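Local coordinates for ER-derived vesicles protein ERV41 (Saccharomyces cerevisiae, PDB 3ZLC) that is a constituent of COPII-coated vesicles required for efficient transport of a subset of secretory proteins to the Golgi, and facilitates retrograde traffic back to the endoplasmic reticulum, at residues D7-D13 with P242-S248; V39-T43 with V125-G130; F161-Y167 with E206-Y212; D171-D175 with Q211-N215. The contacts are given in a common frame with arbitrary orientation. Where two conformers were deposited one is given. Residue numbers count along the deposited sequence, not the author numbering.

Contact 1 (D7-D13 with P242-S248); sequences DQQYVVD and PLSIVVS
Strands 8-12 and 243-247, from the two ends of this lumenal domain, run antiparallel with axes 4.5 Å apart at closest and N-to-C directions at 147°. Q9 faces V246 and V11 faces S244 as hydrogen-bonded pairs (CA-CA 5.1 and 5.2 Å); Q8-V247 and Y10-I245 are non-hydrogen-bonded pairs at 4.5 and 4.6 Å. Backbone bonds run Q9 N to V246 O 2.9 Å, V246 N to Q9 O 2.7 Å, V11 N to S244 O 2.8 Å and S244 N to V11 O 2.8 Å. D7 and S248 extend the pattern more loosely (D7 N to S248 O 3.3 Å, S248 N to D7 O 3.1 Å). On one face I245 (m,t) fits between Q8 and Y10: its CG2 3.6 Å from Q8 CB, its CG1 3.6 Å from Y10 CE1. On the other, V11 (m) sets CG2 into the hollow between V246 CG2 (3.6 Å) and S244 CB (3.8 Å). Past the pairs D13 turns inward, CB 3.4 Å from P242 O. Strand 243-247 also bonds to 188-200 through I245 and V247, so 8-12 extends that sheet. With nearly all residues at least partly exposed and small apolar patches, the pairing rests chiefly on main-chain hydrogen bonds.

Contact 2 (V39-T43 with V125-G130); sequences VRDQT and VNRVSG
At the end of strand 35-41, D41 forms an antiparallel non-hydrogen-bonded pair with G130, CA-CA only 3.8 Å; a CB on G130 would clash with R40 O and D41 CB. Beyond the pair, Q42 N donates to S129 O (3.2 Å). D41 (chi1 p) spends both carboxylate oxygens: OD2 accepts N126 ND2 at 3.2 Å and a water at 3.2 Å, whose other proton goes to N126 O (2.7 Å); OD1 takes T43 OG1 at a very short 2.5 Å, weakly T43 N at 2.8 Å, and M44 N, tying down the turn that follows the strand. The loop facing it is a crossover between the sheets: strand 117-126 of the six-stranded sheet ends, an inverse gamma turn centred on R127 (V128 N to N126 O 2.9 Å, weak) redirects the chain, and strand 130-136 begins in the eight-stranded one. R127 points away, its guanidinium bonded to N210. V128 (m) rests CG2 3.8 Å from D41 CB, while V39 (t) and V125 (m) meet CG1 to CG1 at 3.9 Å.

Contact 3 (F161-Y167 with E206-Y212); sequences FSFGDFY and EVDTNQY
This is a largely buried contact between the two sheets: the end of strand 156-163, from the six-stranded sheet, and the loop after it meet the start of strand 209-219, from the eight-stranded one. The strand axes come no nearer than 6.8 Å, their N-to-C directions at 131°, so side chains bridge them. Y212 (p) gives its OH proton to F161 O (2.7 Å) and offers its ring face to the edge of F163 (m), a T-shaped pair with centroids 5.4 Å apart and planes at 79°. D165 N donates to D208 O (2.7 Å) and D208 N to D165 OD2 (2.8 Å). G164, at phi 90°, brings CA to 3.4 Å from D208 O, where a CB would clash. N210 ND2 bonds D208 OD1 (3.1 Å) and, weakly, F163 O (3.3 Å), while its OD1 accepts from R127. Y167 (p) takes T209 CB over its ring, a CH-pi contact 4.2 Å from the centroid. Around this, F161 stacks on F236, and T209 and Q211 pair with strand 188-200.

Contact 4 (D171-D175 with Q211-N215); sequences DNPLD and QYSVN
Y212 (chi1 66°, chi2 -84°) lays its ring beneath a type I turn, N172 to D175, in the loop before strand 177-179. P173 and L174 hold the two central positions at phi/psi -58/-35° and -86/-11°, and D175 N closes the turn onto N172 O (3.2 Å). N172 (m) and D175 (m) brace it again through ND2 to OD2 at 2.9 Å. The P173 ring, C-gamma exo, lies on the tyrosine: CD sits 3.6 Å from the Y212 centroid and 14° off the ring normal, a CH-pi contact, while CG reaches Y212 O at 3.1 Å. L174 (m,t) comes to the ring edge, CG 4.1 Å from Y212 CE2, and its N donates to Y212 OH (3.3 Å); that hydroxyl's own proton goes to F161 O. V214 (p) adds CG1 against P173 CB (3.5 Å) and, more loosely, L174 CD2 (4.3 Å). The backbones stay apart: one water accepts from Y212 N (3.0 Å) and lies 2.7 Å from N172 OD1, another sits between D171 O (2.9 Å) and Y212 O (2.8 Å). This is a type I turn packed on strand 209-219 of the eight-stranded sheet by a proline-tyrosine CH-pi contact, the other ring face taking the edge of F163.

How the contacts relate
From the N terminus, contact 1 opens first and closes last: strand 8-12 waits for the C-terminal strand 243-247, so the other three loops fall within its span. Contact 2 opens next and is the first to close, joining 39-43 to the 125-130 crossover before contact 3 opens. Contacts 3 and 4 end together: 161-167 and 171-175 leave in turn and return to overlapping parts of 206-215, sharing Q211 and Y212, with F161 N hydrogen-bonded to D175 OD1. R127 reaches N210, linking contacts 2 and 3; I245 touches Q211. Contacts 2 and 3 join the six-stranded sheet to the eight-stranded one, contact 4 sets the loop after 156-163 on the latter, and contact 1 adds strand 8-12 to it.

Contact 1 (D7-D13 with P242-S248)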
# COMPACT_ATOMS: atom_id res chain seq x y z
N ASP A 7 -22.36 -18.95 7.71
CA ASP A 7 -22.03 -19.62 6.46
C ASP A 7 -21.85 -18.50 5.43
O ASP A 7 -22.51 -17.46 5.54
CB ASP A 7 -23.20 -20.53 6.06
CG ASP A 7 -23.10 -21.03 4.63
OD1 ASP A 7 -22.02 -21.52 4.23
OD2 ASP A 7 -24.12 -20.95 3.91
N GLN A 8 -20.96 -18.68 4.46
CA GLN A 8 -20.83 -17.67 3.41
C GLN A 8 -21.08 -18.22 2.00
O GLN A 8 -20.66 -19.34 1.67
CB GLN A 8 -19.50 -16.90 3.51
CG GLN A 8 -18.23 -17.69 3.22
CD GLN A 8 -16.98 -16.82 3.39
OE1 GLN A 8 -15.97 -17.00 2.70
NE2 GLN A 8 -17.05 -15.86 4.32
N GLN A 9 -21.78 -17.43 1.19
CA GLN A 9 -22.23 -17.86 -0.13
C GLN A 9 -21.83 -16.86 -1.20
O GLN A 9 -21.80 -15.65 -0.95
CB GLN A 9 -23.77 -17.99 -0.14
CG GLN A 9 -24.34 -19.05 0.79
CD GLN A 9 -25.87 -19.06 0.77
OE1 GLN A 9 -26.51 -18.10 1.19
NE2 GLN A 9 -26.44 -20.15 0.28
N TYR A 10 -21.53 -17.35 -2.40
CA TYR A 10 -21.21 -16.45 -3.49
C TYR A 10 -22.51 -16.00 -4.13
O TYR A 10 -23.42 -16.81 -4.32
CB TYR A 10 -20.32 -17.14 -4.52
CG TYR A 10 -19.00 -17.56 -3.94
CD1 TYR A 10 -18.15 -16.62 -3.38
CD2 TYR A 10 -18.60 -18.90 -3.93
CE1 TYR A 10 -16.92 -16.98 -2.83
CE2 TYR A 10 -17.38 -19.28 -3.38
CZ TYR A 10 -16.55 -18.31 -2.82
OH TYR A 10 -15.33 -18.67 -2.28
N VAL A 11 -22.63 -14.71 -4.42
CA VAL A 11 -23.81 -14.24 -5.15
C VAL A 11 -23.41 -13.24 -6.22
O VAL A 11 -22.29 -12.72 -6.23
CB VAL A 11 -24.87 -13.57 -4.23
CG1 VAL A 11 -25.25 -14.48 -3.07
CG2 VAL A 11 -24.36 -12.24 -3.72
N VAL A 12 -24.35 -12.97 -7.12
CA VAL A 12 -24.16 -11.96 -8.14
C VAL A 12 -23.99 -10.57 -7.53
O VAL A 12 -24.84 -10.11 -6.77
CB VAL A 12 -25.32 -11.95 -9.15
CG1 VAL A 12 -25.38 -10.62 -9.90
CG2 VAL A 12 -25.18 -13.11 -10.11
N ASP A 13 -22.87 -9.93 -7.87
CA ASP A 13 -22.65 -8.54 -7.49
C ASP A 13 -23.65 -7.65 -8.23
O ASP A 13 -23.31 -7.00 -9.23
CB ASP A 13 -21.21 -8.12 -7.80
CG ASP A 13 -20.82 -6.79 -7.15
OD1 ASP A 13 -21.55 -6.33 -6.24
OD2 ASP A 13 -19.77 -6.22 -7.53
N PRO A 242 -16.65 -9.45 -10.04
CA PRO A 242 -18.07 -9.30 -10.36
C PRO A 242 -18.97 -10.20 -9.52
O PRO A 242 -20.09 -10.49 -9.93
CB PRO A 242 -18.14 -9.76 -11.82
CG PRO A 242 -17.05 -10.78 -11.95
CD PRO A 242 -15.93 -10.20 -11.09
N LEU A 243 -18.48 -10.64 -8.36
CA LEU A 243 -19.32 -11.42 -7.45
C LEU A 243 -19.26 -10.80 -6.05
O LEU A 243 -18.47 -9.88 -5.81
CB LEU A 243 -18.92 -12.89 -7.42
CG LEU A 243 -17.45 -13.30 -7.27
CD1 LEU A 243 -16.95 -13.11 -5.85
CD2 LEU A 243 -17.25 -14.76 -7.69
N SER A 244 -20.11 -11.28 -5.16
CA SER A 244 -20.11 -10.86 -3.76
C SER A 244 -20.13 -12.10 -2.89
O SER A 244 -20.60 -13.17 -3.31
CB SER A 244 -21.35 -10.02 -3.44
OG SER A 244 -21.30 -8.79 -4.13
N ILE A 245 -19.64 -11.97 -1.67
CA ILE A 245 -19.80 -13.04 -0.70
C ILE A 245 -20.82 -12.58 0.33
O ILE A 245 -20.64 -11.53 0.97
CB ILE A 245 -18.48 -13.37 -0.02
CG1 ILE A 245 -17.45 -13.85 -1.04
CG2 ILE A 245 -18.70 -14.42 1.06
CD1 ILE A 245 -15.99 -13.83 -0.50
N VAL A 246 -21.89 -13.35 0.49
CA VAL A 246 -22.90 -13.02 1.48
C VAL A 246 -22.65 -13.84 2.74
O VAL A 246 -22.49 -15.06 2.68
CB VAL A 246 -24.33 -13.26 0.95
CG1 VAL A 246 -25.36 -13.13 2.07
CG2 VAL A 246 -24.64 -12.27 -0.16
N VAL A 247 -22.59 -13.16 3.88
CA VAL A 247 -22.36 -13.85 5.13
C VAL A 247 -23.64 -13.78 5.96
O VAL A 247 -24.04 -12.70 6.39
CB VAL A 247 -21.19 -13.23 5.91
CG1 VAL A 247 -21.14 -13.80 7.31
CG2 VAL A 247 -19.85 -13.45 5.18
N SER A 248 -24.28 -14.93 6.16
CA SER A 248 -25.49 -15.03 6.97
C SER A 248 -25.20 -15.79 8.26
O SER A 248 -24.08 -16.27 8.46
CB SER A 248 -26.61 -15.75 6.20
OG SER A 248 -26.97 -15.04 5.03

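Contact 2 (V39-T43 with V125-G130)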
# COMPACT_ATOMS: atom_id res chain seq x y z
N VAL A 39 -2.87 8.12 -9.10
CA VAL A 39 -3.90 7.11 -9.32
C VAL A 39 -4.23 7.15 -10.80
O VAL A 39 -4.29 8.23 -11.41
CB VAL A 39 -5.19 7.36 -8.48
CG1 VAL A 39 -6.32 6.45 -8.94
CG2 VAL A 39 -4.93 7.11 -7.02
N ARG A 40 -4.40 5.99 -11.42
CA ARG A 40 -4.99 6.00 -12.74
C ARG A 40 -5.91 4.81 -12.89
O ARG A 40 -5.76 3.82 -12.16
CB ARG A 40 -3.94 6.06 -13.84
CG ARG A 40 -2.93 4.94 -13.80
CD ARG A 40 -2.44 4.68 -15.22
NE ARG A 40 -1.51 3.55 -15.29
CZ ARG A 40 -0.88 3.17 -16.39
NH1 ARG A 40 -1.06 3.83 -17.53
NH2 ARG A 40 -0.05 2.14 -16.36
N ASP A 41 -6.87 4.91 -13.80
CA ASP A 41 -7.76 3.78 -14.04
C ASP A 41 -8.19 3.69 -15.49
O ASP A 41 -7.74 4.48 -16.33
CB ASP A 41 -8.96 3.78 -13.06
CG ASP A 41 -9.86 5.01 -13.20
OD1 ASP A 41 -10.14 5.44 -14.34
OD2 ASP A 41 -10.30 5.54 -12.16
N GLN A 42 -9.06 2.73 -15.79
CA GLN A 42 -9.53 2.55 -17.16
C GLN A 42 -10.11 3.83 -17.73
O GLN A 42 -9.89 4.16 -18.90
CB GLN A 42 -10.59 1.45 -17.19
CG GLN A 42 -10.30 0.31 -16.25
CD GLN A 42 -10.73 -1.02 -16.81
OE1 GLN A 42 -9.90 -1.87 -17.14
NE2 GLN A 42 -12.04 -1.22 -16.93
N THR A 43 -10.82 4.58 -16.89
CA THR A 43 -11.54 5.77 -17.33
C THR A 43 -10.64 7.00 -17.47
O THR A 43 -10.88 7.84 -18.34
CB THR A 43 -12.70 6.11 -16.37
OG1 THR A 43 -12.17 6.57 -15.12
CG2 THR A 43 -13.57 4.87 -16.12
N VAL A 125 -11.67 6.32 -5.18
CA VAL A 125 -11.36 6.04 -6.58
C VAL A 125 -12.59 5.43 -7.24
O VAL A 125 -13.48 4.91 -6.56
CB VAL A 125 -10.13 5.11 -6.73
CG1 VAL A 125 -8.90 5.72 -6.08
CG2 VAL A 125 -10.42 3.73 -6.11
N ASN A 126 -12.64 5.49 -8.57
CA ASN A 126 -13.71 4.79 -9.26
C ASN A 126 -13.51 3.32 -9.00
O ASN A 126 -12.36 2.85 -8.97
CB ASN A 126 -13.67 5.08 -10.77
CG ASN A 126 -13.93 6.54 -11.09
OD1 ASN A 126 -14.85 7.15 -10.54
ND2 ASN A 126 -13.12 7.11 -11.97
N ARG A 127 -14.60 2.58 -8.80
CA ARG A 127 -14.51 1.15 -8.52
C ARG A 127 -14.39 0.39 -9.84
O ARG A 127 -15.31 -0.33 -10.27
CB ARG A 127 -15.74 0.67 -7.71
CG ARG A 127 -15.58 -0.71 -7.06
CD ARG A 127 -16.86 -1.18 -6.32
NE ARG A 127 -16.71 -2.59 -5.92
CZ ARG A 127 -16.25 -3.00 -4.75
NH1 ARG A 127 -15.92 -2.11 -3.80
NH2 ARG A 127 -16.13 -4.30 -4.51
N VAL A 128 -13.25 0.60 -10.51
CA VAL A 128 -12.92 -0.08 -11.76
C VAL A 128 -11.45 -0.48 -11.69
O VAL A 128 -10.74 -0.07 -10.78
CB VAL A 128 -13.15 0.82 -13.01
CG1 VAL A 128 -14.62 1.14 -13.20
CG2 VAL A 128 -12.33 2.10 -12.91
N SER A 129 -11.00 -1.29 -12.64
CA SER A 129 -9.58 -1.67 -12.68
C SER A 129 -8.69 -0.42 -12.70
O SER A 129 -8.86 0.47 -13.53
CB SER A 129 -9.30 -2.54 -13.91
OG SER A 129 -7.93 -2.90 -13.94
N GLY A 130 -7.76 -0.32 -11.76
CA GLY A 130 -6.89 0.85 -11.72
C GLY A 130 -5.61 0.55 -10.98
O GLY A 130 -5.31 -0.61 -10.68
O HOH W 1 -9.88 3.29 -9.97

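Contact 3 (F161-Y167 with E206-Y212)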
# COMPACT_ATOMS: atom_id res chain seq x y z
N PHE A 161 -3.53 -1.39 4.18
CA PHE A 161 -3.96 -1.19 2.80
C PHE A 161 -5.28 -1.92 2.64
O PHE A 161 -5.32 -3.15 2.65
CB PHE A 161 -2.93 -1.73 1.80
CG PHE A 161 -3.22 -1.32 0.40
CD1 PHE A 161 -2.98 -0.01 -0.01
CD2 PHE A 161 -3.77 -2.22 -0.51
CE1 PHE A 161 -3.26 0.39 -1.31
CE2 PHE A 161 -4.06 -1.82 -1.80
CZ PHE A 161 -3.81 -0.52 -2.21
N SER A 162 -6.38 -1.17 2.54
CA SER A 162 -7.71 -1.78 2.56
C SER A 162 -8.62 -1.01 1.61
O SER A 162 -8.28 0.11 1.17
CB SER A 162 -8.29 -1.77 3.98
OG SER A 162 -8.48 -0.44 4.43
N PHE A 163 -9.77 -1.61 1.32
CA PHE A 163 -10.77 -1.03 0.41
C PHE A 163 -12.08 -0.93 1.15
O PHE A 163 -12.57 -1.93 1.70
CB PHE A 163 -10.99 -1.97 -0.79
CG PHE A 163 -9.78 -2.13 -1.66
CD1 PHE A 163 -8.81 -3.07 -1.34
CD2 PHE A 163 -9.59 -1.31 -2.77
CE1 PHE A 163 -7.67 -3.22 -2.14
CE2 PHE A 163 -8.45 -1.45 -3.58
CZ PHE A 163 -7.49 -2.41 -3.25
N GLY A 164 -12.65 0.27 1.17
CA GLY A 164 -13.97 0.46 1.75
C GLY A 164 -13.94 0.78 3.23
O GLY A 164 -12.99 1.40 3.73
N ASP A 165 -15.00 0.40 3.94
CA ASP A 165 -15.11 0.69 5.36
C ASP A 165 -14.43 -0.39 6.21
O ASP A 165 -14.58 -1.59 5.95
CB ASP A 165 -16.59 0.75 5.75
CG ASP A 165 -17.32 1.91 5.08
OD1 ASP A 165 -16.68 2.95 4.87
OD2 ASP A 165 -18.51 1.76 4.77
N PHE A 166 -13.69 0.01 7.23
CA PHE A 166 -13.06 -0.99 8.08
C PHE A 166 -14.17 -1.75 8.82
O PHE A 166 -15.25 -1.21 9.07
CB PHE A 166 -12.06 -0.35 9.05
CG PHE A 166 -10.77 -1.12 9.17
CD1 PHE A 166 -9.86 -1.16 8.11
CD2 PHE A 166 -10.45 -1.81 10.34
CE1 PHE A 166 -8.66 -1.88 8.21
CE2 PHE A 166 -9.26 -2.51 10.46
CZ PHE A 166 -8.36 -2.55 9.39
N TYR A 167 -13.94 -3.03 9.12
CA TYR A 167 -14.97 -3.81 9.81
C TYR A 167 -14.27 -4.79 10.74
O TYR A 167 -13.08 -5.06 10.55
CB TYR A 167 -15.91 -4.50 8.80
CG TYR A 167 -15.20 -5.39 7.80
CD1 TYR A 167 -14.57 -4.85 6.68
CD2 TYR A 167 -15.19 -6.77 7.97
CE1 TYR A 167 -13.93 -5.67 5.75
CE2 TYR A 167 -14.55 -7.60 7.05
CZ TYR A 167 -13.93 -7.04 5.94
OH TYR A 167 -13.30 -7.85 5.03
N GLU A 206 -25.39 -1.32 4.22
CA GLU A 206 -24.95 0.06 4.08
C GLU A 206 -23.45 0.23 4.29
O GLU A 206 -22.87 1.23 3.85
CB GLU A 206 -25.72 0.97 5.05
CG GLU A 206 -25.40 0.75 6.52
CD GLU A 206 -26.14 -0.44 7.12
OE1 GLU A 206 -26.95 -1.07 6.41
OE2 GLU A 206 -25.91 -0.74 8.32
N VAL A 207 -22.82 -0.73 4.96
CA VAL A 207 -21.38 -0.63 5.17
C VAL A 207 -20.64 -1.20 3.97
O VAL A 207 -20.95 -2.30 3.51
CB VAL A 207 -20.94 -1.30 6.51
CG1 VAL A 207 -21.27 -2.77 6.50
CG2 VAL A 207 -19.46 -1.09 6.77
N ASP A 208 -19.67 -0.46 3.45
CA ASP A 208 -18.92 -0.86 2.27
C ASP A 208 -17.77 -1.81 2.63
O ASP A 208 -16.60 -1.42 2.65
CB ASP A 208 -18.38 0.39 1.54
CG ASP A 208 -17.79 0.07 0.18
OD1 ASP A 208 -17.91 -1.09 -0.28
OD2 ASP A 208 -17.19 0.98 -0.44
N THR A 209 -18.11 -3.08 2.90
CA THR A 209 -17.11 -4.08 3.29
C THR A 209 -16.55 -4.84 2.10
O THR A 209 -17.29 -5.29 1.23
CB THR A 209 -17.71 -5.09 4.29
OG1 THR A 209 -18.98 -5.56 3.80
CG2 THR A 209 -17.93 -4.42 5.64
N ASN A 210 -15.22 -4.97 2.08
CA ASN A 210 -14.53 -5.68 1.00
C ASN A 210 -13.37 -6.44 1.58
O ASN A 210 -12.77 -6.02 2.59
CB ASN A 210 -13.96 -4.69 -0.02
CG ASN A 210 -15.02 -3.80 -0.63
OD1 ASN A 210 -15.56 -4.11 -1.69
ND2 ASN A 210 -15.33 -2.69 0.03
N GLN A 211 -13.03 -7.55 0.94
CA GLN A 211 -11.79 -8.25 1.26
C GLN A 211 -11.03 -8.48 -0.04
O GLN A 211 -11.61 -8.42 -1.14
CB GLN A 211 -12.12 -9.57 1.96
CG GLN A 211 -13.01 -10.54 1.14
CD GLN A 211 -13.57 -11.64 2.02
OE1 GLN A 211 -14.30 -11.37 2.97
NE2 GLN A 211 -13.21 -12.90 1.72
N TYR A 212 -9.72 -8.70 0.06
CA TYR A 212 -8.96 -8.94 -1.16
C TYR A 212 -7.93 -10.03 -1.00
O TYR A 212 -7.51 -10.38 0.13
CB TYR A 212 -8.30 -7.64 -1.68
CG TYR A 212 -7.22 -7.04 -0.80
CD1 TYR A 212 -7.55 -6.21 0.27
CD2 TYR A 212 -5.87 -7.25 -1.08
CE1 TYR A 212 -6.55 -5.62 1.07
CE2 TYR A 212 -4.87 -6.67 -0.29
CZ TYR A 212 -5.21 -5.86 0.76
OH TYR A 212 -4.22 -5.31 1.54
O HOH W 2 -13.79 -3.05 3.90
O HOH W 3 -10.16 -4.41 2.24
O HOH W 4 -15.07 -9.00 3.67

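Contact 4 (D171-D175 with Q211-N215)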
# COMPACT_ATOMS: atom_id res chain seq x y z
N ASP A 171 -9.28 -8.71 7.43
CA ASP A 171 -7.98 -9.35 7.49
C ASP A 171 -7.37 -9.11 6.12
O ASP A 171 -7.62 -9.88 5.20
CB ASP A 171 -8.14 -10.85 7.78
CG ASP A 171 -6.79 -11.54 8.06
OD1 ASP A 171 -5.75 -10.93 7.74
OD2 ASP A 171 -6.77 -12.67 8.60
N ASN A 172 -6.64 -8.01 5.97
CA ASN A 172 -6.08 -7.62 4.68
C ASN A 172 -4.70 -8.25 4.50
O ASN A 172 -3.86 -8.15 5.40
CB ASN A 172 -5.94 -6.08 4.62
CG ASN A 172 -7.27 -5.38 4.79
OD1 ASN A 172 -8.21 -5.61 4.02
ND2 ASN A 172 -7.37 -4.53 5.83
N PRO A 173 -4.46 -8.89 3.35
CA PRO A 173 -3.16 -9.56 3.22
C PRO A 173 -1.96 -8.62 3.39
O PRO A 173 -0.93 -9.06 3.92
CB PRO A 173 -3.18 -10.08 1.79
CG PRO A 173 -4.66 -10.16 1.40
CD PRO A 173 -5.37 -9.13 2.21
N LEU A 174 -2.06 -7.37 2.95
CA LEU A 174 -0.88 -6.48 3.02
C LEU A 174 -0.70 -5.76 4.35
O LEU A 174 0.36 -5.19 4.59
CB LEU A 174 -0.84 -5.48 1.86
CG LEU A 174 -0.86 -6.17 0.49
CD1 LEU A 174 -0.83 -5.10 -0.60
CD2 LEU A 174 0.30 -7.16 0.35
N ASP A 175 -1.71 -5.79 5.23
CA ASP A 175 -1.58 -5.13 6.54
C ASP A 175 -0.44 -5.71 7.35
O ASP A 175 -0.28 -6.94 7.40
CB ASP A 175 -2.86 -5.30 7.40
CG ASP A 175 -3.99 -4.40 6.95
OD1 ASP A 175 -3.82 -3.68 5.95
OD2 ASP A 175 -5.07 -4.44 7.58
N GLN A 211 -13.03 -7.55 0.94
CA GLN A 211 -11.79 -8.25 1.26
C GLN A 211 -11.03 -8.48 -0.04
O GLN A 211 -11.61 -8.42 -1.14
CB GLN A 211 -12.12 -9.57 1.96
CG GLN A 211 -13.01 -10.54 1.14
CD GLN A 211 -13.57 -11.64 2.02
OE1 GLN A 211 -14.30 -11.37 2.97
NE2 GLN A 211 -13.21 -12.90 1.72
N TYR A 212 -9.72 -8.70 0.06
CA TYR A 212 -8.96 -8.94 -1.16
C TYR A 212 -7.93 -10.03 -1.00
O TYR A 212 -7.51 -10.38 0.13
CB TYR A 212 -8.30 -7.64 -1.68
CG TYR A 212 -7.22 -7.04 -0.80
CD1 TYR A 212 -7.55 -6.21 0.27
CD2 TYR A 212 -5.87 -7.25 -1.08
CE1 TYR A 212 -6.55 -5.62 1.07
CE2 TYR A 212 -4.87 -6.67 -0.29
CZ TYR A 212 -5.21 -5.86 0.76
OH TYR A 212 -4.22 -5.31 1.54
N SER A 213 -7.56 -10.60 -2.15
CA SER A 213 -6.43 -11.51 -2.25
C SER A 213 -5.39 -10.78 -3.06
O SER A 213 -5.68 -9.73 -3.64
CB SER A 213 -6.82 -12.82 -2.93
OG SER A 213 -7.29 -12.62 -4.27
N VAL A 214 -4.18 -11.32 -3.11
CA VAL A 214 -3.08 -10.58 -3.72
C VAL A 214 -2.04 -11.55 -4.25
O VAL A 214 -1.88 -12.67 -3.72
CB VAL A 214 -2.46 -9.57 -2.70
CG1 VAL A 214 -1.98 -10.29 -1.47
CG2 VAL A 214 -1.31 -8.77 -3.34
N ASN A 215 -1.41 -11.17 -5.35
CA ASN A 215 -0.18 -11.83 -5.77
C ASN A 215 0.87 -10.73 -6.00
O ASN A 215 0.50 -9.56 -6.25
CB ASN A 215 -0.39 -12.81 -6.95
CG ASN A 215 -0.94 -12.15 -8.22
OD1 ASN A 215 -0.21 -11.45 -8.93
ND2 ASN A 215 -2.21 -12.39 -8.52
O HOH W 5 -8.26 -11.14 2.69
O HOH W 6 -8.91 -7.93 2.89